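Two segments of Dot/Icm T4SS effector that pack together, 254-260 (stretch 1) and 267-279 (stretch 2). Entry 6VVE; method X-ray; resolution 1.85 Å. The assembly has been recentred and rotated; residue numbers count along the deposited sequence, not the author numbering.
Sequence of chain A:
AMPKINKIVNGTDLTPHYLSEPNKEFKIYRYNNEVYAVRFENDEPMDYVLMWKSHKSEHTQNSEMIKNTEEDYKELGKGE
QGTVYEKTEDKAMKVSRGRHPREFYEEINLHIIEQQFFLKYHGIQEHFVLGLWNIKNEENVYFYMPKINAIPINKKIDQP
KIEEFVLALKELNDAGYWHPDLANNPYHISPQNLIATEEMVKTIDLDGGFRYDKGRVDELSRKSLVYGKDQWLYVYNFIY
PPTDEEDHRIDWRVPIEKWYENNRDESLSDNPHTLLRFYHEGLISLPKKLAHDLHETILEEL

Stretch 1 (254-260) VPIEKWY
Stretch 2, residues 267-279: SLSDNPHTLLRFY

A single tryptophan can form the centre of a contact between a helix and a loop-helix segment, as two neighbouring segments of this Dot/Icm T4SS effector illustrate. Residues 254-260 are helical throughout, whereas 267-279 open with a loop containing a type I turn from Leu268 to Asn271, then run helically from Pro272. The helices cross at 149°, roughly antiparallel, with axes 11.9 Å apart at closest approach; CA atoms pair Pro255 with Phe278 (8.1 Å), Ile256 with Leu268 (8.1 Å) and Tyr260 with Ser267 (7.4 Å).

No hydrogen bond joins the stretches; 387 Å² of mostly apolar surface does, with Ile256, Leu268 and Thr274 buried. Trp259, its CA-CB bond toward the partner, adopts chi1 t (-166°) with chi2 87°, laying the indole along the loop and the start of the second helix. Two methyls cover one face: Leu268 CD2 lies 3.6 Å from the centroid of the Trp259 six-membered ring, and Thr274 CG2 (chi1 m, -59°) 3.9 Å from that of the five-membered ring. Both are CH-pi contacts, in which a methyl meets the flat indole. Leu268 (m, t) starts sideways but its end comes nearer; its other methyl, CD1, lies 3.7 Å from CG1 of Ile256 (also m, t) and 4.0 Å from OH of Tyr260 (chi1 m, -67°), which likewise starts sideways and brings its end nearer.

Phe278 (chi1 -75°, chi2 0°) turns its edge toward the Trp259 face, planes at 85° and Phe278 CZ 3.8 Å from Trp259 CD1. Pro255 CB sits over a Phe278 face, 4.3 Å from Phe278 CE2.

At the indole edge, Asn271 (chi1 m, -62°) brings ND2 to 3.7 Å from Trp259 CH2 while donating a hydrogen bond from Asn271 ND2 to Ser267 O (2.9 Å). Thus, although Asn271 occupies the N-cap position, its side chain braces the loop rather than capping the helix. Ser267, chi1 p, points away, and its OG donates to Asp270 OD2 at 2.8 Å, tying the residue before the turn to Asp270 within it.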

# COMPACT_ATOMS: atom_id res chain seq x y z
N VAL A 254 20.27 -14.37 -4.92
CA VAL A 254 20.73 -15.59 -5.59
C VAL A 254 19.92 -16.80 -5.13
O VAL A 254 19.37 -17.52 -5.98
CB VAL A 254 22.24 -15.80 -5.36
CG1 VAL A 254 22.69 -17.14 -5.94
CG2 VAL A 254 23.04 -14.65 -5.97
N PRO A 255 19.84 -17.08 -3.84
CA PRO A 255 19.04 -18.24 -3.41
C PRO A 255 17.56 -18.08 -3.72
O PRO A 255 16.90 -19.08 -4.05
CB PRO A 255 19.29 -18.33 -1.90
CG PRO A 255 19.72 -16.94 -1.50
CD PRO A 255 20.50 -16.41 -2.70
N ILE A 256 17.03 -16.86 -3.64
CA ILE A 256 15.61 -16.65 -3.89
C ILE A 256 15.29 -16.89 -5.36
O ILE A 256 14.31 -17.58 -5.69
CB ILE A 256 15.21 -15.23 -3.45
CG1 ILE A 256 15.27 -15.12 -1.93
CG2 ILE A 256 13.82 -14.88 -3.99
CD1 ILE A 256 14.88 -13.74 -1.41
N GLU A 257 16.10 -16.34 -6.26
CA GLU A 257 15.87 -16.55 -7.68
C GLU A 257 15.95 -18.02 -8.04
O GLU A 257 15.11 -18.54 -8.77
CB GLU A 257 16.88 -15.74 -8.50
CG GLU A 257 16.65 -14.24 -8.44
CD GLU A 257 15.41 -13.81 -9.21
OE1 GLU A 257 14.82 -14.67 -9.90
OE2 GLU A 257 15.04 -12.62 -9.13
N LYS A 258 16.97 -18.72 -7.53
CA LYS A 258 17.10 -20.14 -7.80
C LYS A 258 15.89 -20.90 -7.25
O LYS A 258 15.49 -21.91 -7.83
CB LYS A 258 18.38 -20.69 -7.18
CG LYS A 258 18.81 -22.04 -7.74
CD LYS A 258 20.00 -22.61 -6.98
CE LYS A 258 20.64 -23.77 -7.74
NZ LYS A 258 19.64 -24.75 -8.25
N TRP A 259 15.31 -20.42 -6.15
CA TRP A 259 14.14 -21.08 -5.58
C TRP A 259 12.94 -20.92 -6.51
O TRP A 259 12.24 -21.89 -6.80
CB TRP A 259 13.84 -20.50 -4.20
CG TRP A 259 12.87 -21.32 -3.40
CD1 TRP A 259 13.16 -22.37 -2.59
CD2 TRP A 259 11.45 -21.13 -3.33
NE1 TRP A 259 12.01 -22.86 -2.03
CE2 TRP A 259 10.94 -22.12 -2.46
CE3 TRP A 259 10.55 -20.23 -3.91
CZ2 TRP A 259 9.58 -22.24 -2.17
CZ3 TRP A 259 9.20 -20.35 -3.62
CH2 TRP A 259 8.73 -21.34 -2.75
N TYR A 260 12.69 -19.69 -6.98
CA TYR A 260 11.57 -19.46 -7.90
C TYR A 260 11.71 -20.34 -9.14
O TYR A 260 10.74 -20.96 -9.58
CB TYR A 260 11.52 -17.98 -8.31
CG TYR A 260 11.18 -17.01 -7.19
CD1 TYR A 260 10.31 -17.36 -6.17
CD2 TYR A 260 11.72 -15.74 -7.18
CE1 TYR A 260 9.99 -16.48 -5.16
CE2 TYR A 260 11.41 -14.83 -6.16
CZ TYR A 260 10.54 -15.21 -5.16
OH TYR A 260 10.24 -14.32 -4.16
N SER A 267 5.48 -18.85 -3.84
CA SER A 267 6.14 -17.74 -3.18
C SER A 267 6.77 -18.23 -1.88
O SER A 267 6.33 -19.21 -1.28
CB SER A 267 5.15 -16.61 -2.88
OG SER A 267 4.11 -17.04 -2.01
N LEU A 268 7.83 -17.53 -1.46
CA LEU A 268 8.49 -17.88 -0.21
C LEU A 268 7.55 -17.70 0.98
O LEU A 268 7.63 -18.47 1.95
CB LEU A 268 9.74 -17.04 -0.02
CG LEU A 268 10.81 -17.20 -1.10
CD1 LEU A 268 11.89 -16.13 -0.95
CD2 LEU A 268 11.43 -18.58 -1.04
N SER A 269 6.66 -16.71 0.91
CA SER A 269 5.77 -16.43 2.04
C SER A 269 4.79 -17.57 2.29
O SER A 269 4.39 -17.80 3.43
CB SER A 269 5.02 -15.12 1.80
OG SER A 269 5.93 -14.04 1.67
N ASP A 270 4.40 -18.29 1.24
CA ASP A 270 3.54 -19.46 1.39
C ASP A 270 4.28 -20.67 1.95
O ASP A 270 3.66 -21.73 2.12
CB ASP A 270 2.91 -19.83 0.04
CG ASP A 270 1.90 -18.80 -0.44
OD1 ASP A 270 1.18 -18.23 0.40
OD2 ASP A 270 1.84 -18.56 -1.67
N ASN A 271 5.58 -20.55 2.22
CA ASN A 271 6.39 -21.66 2.72
C ASN A 271 7.26 -21.15 3.85
O ASN A 271 8.46 -20.88 3.67
CB ASN A 271 7.24 -22.27 1.60
CG ASN A 271 6.40 -22.85 0.48
OD1 ASN A 271 6.14 -24.05 0.45
ND2 ASN A 271 5.97 -21.99 -0.45
N PRO A 272 6.70 -20.99 5.05
CA PRO A 272 7.51 -20.51 6.18
C PRO A 272 8.76 -21.35 6.43
O PRO A 272 9.78 -20.81 6.89
CB PRO A 272 6.53 -20.58 7.37
CG PRO A 272 5.18 -20.47 6.75
CD PRO A 272 5.28 -21.17 5.41
N HIS A 273 8.71 -22.65 6.14
CA HIS A 273 9.90 -23.48 6.33
C HIS A 273 11.04 -23.03 5.41
O HIS A 273 12.21 -23.13 5.78
CB HIS A 273 9.58 -24.95 6.09
CG HIS A 273 9.24 -25.29 4.67
ND1 HIS A 273 7.95 -25.25 4.18
CD2 HIS A 273 10.03 -25.67 3.64
CE1 HIS A 273 7.96 -25.60 2.90
NE2 HIS A 273 9.21 -25.85 2.55
N THR A 274 10.71 -22.53 4.22
CA THR A 274 11.74 -21.99 3.34
C THR A 274 12.34 -20.72 3.94
O THR A 274 13.57 -20.56 3.97
CB THR A 274 11.16 -21.70 1.96
OG1 THR A 274 10.64 -22.91 1.39
CG2 THR A 274 12.24 -21.15 1.03
N LEU A 275 11.50 -19.81 4.43
CA LEU A 275 11.99 -18.58 5.02
C LEU A 275 12.89 -18.87 6.22
O LEU A 275 13.97 -18.29 6.36
CB LEU A 275 10.81 -17.69 5.44
CG LEU A 275 9.97 -17.09 4.31
CD1 LEU A 275 8.65 -16.59 4.85
CD2 LEU A 275 10.71 -15.98 3.61
N LEU A 276 12.45 -19.78 7.09
CA LEU A 276 13.24 -20.11 8.27
C LEU A 276 14.55 -20.80 7.88
O LEU A 276 15.59 -20.53 8.49
CB LEU A 276 12.44 -21.00 9.22
CG LEU A 276 12.13 -20.43 10.61
CD1 LEU A 276 11.51 -21.51 11.49
CD2 LEU A 276 13.36 -19.84 11.29
N ARG A 277 14.50 -21.70 6.90
CA ARG A 277 15.72 -22.37 6.45
C ARG A 277 16.71 -21.36 5.88
O ARG A 277 17.88 -21.33 6.28
CB ARG A 277 15.36 -23.44 5.41
CG ARG A 277 16.56 -24.10 4.73
CD ARG A 277 17.47 -24.79 5.73
NE ARG A 277 16.77 -25.80 6.52
CZ ARG A 277 17.29 -26.43 7.56
NH1 ARG A 277 18.53 -26.16 7.95
NH2 ARG A 277 16.57 -27.34 8.21
N PHE A 278 16.26 -20.54 4.93
CA PHE A 278 17.14 -19.53 4.36
C PHE A 278 17.64 -18.56 5.43
O PHE A 278 18.81 -18.16 5.42
CB PHE A 278 16.42 -18.76 3.25
CG PHE A 278 16.26 -19.53 1.96
CD1 PHE A 278 16.74 -20.83 1.84
CD2 PHE A 278 15.63 -18.96 0.88
CE1 PHE A 278 16.60 -21.53 0.65
CE2 PHE A 278 15.48 -19.66 -0.31
CZ PHE A 278 15.97 -20.93 -0.43
N TYR A 279 16.77 -18.17 6.36
CA TYR A 279 17.19 -17.29 7.45
C TYR A 279 18.23 -17.97 8.33
O TYR A 279 19.24 -17.36 8.72
CB TYR A 279 15.98 -16.86 8.28
CG TYR A 279 16.32 -15.98 9.46
CD1 TYR A 279 16.68 -14.64 9.27
CD2 TYR A 279 16.28 -16.47 10.76
CE1 TYR A 279 16.99 -13.83 10.34
CE2 TYR A 279 16.59 -15.67 11.83
CZ TYR A 279 16.94 -14.35 11.62
OH TYR A 279 17.25 -13.55 12.69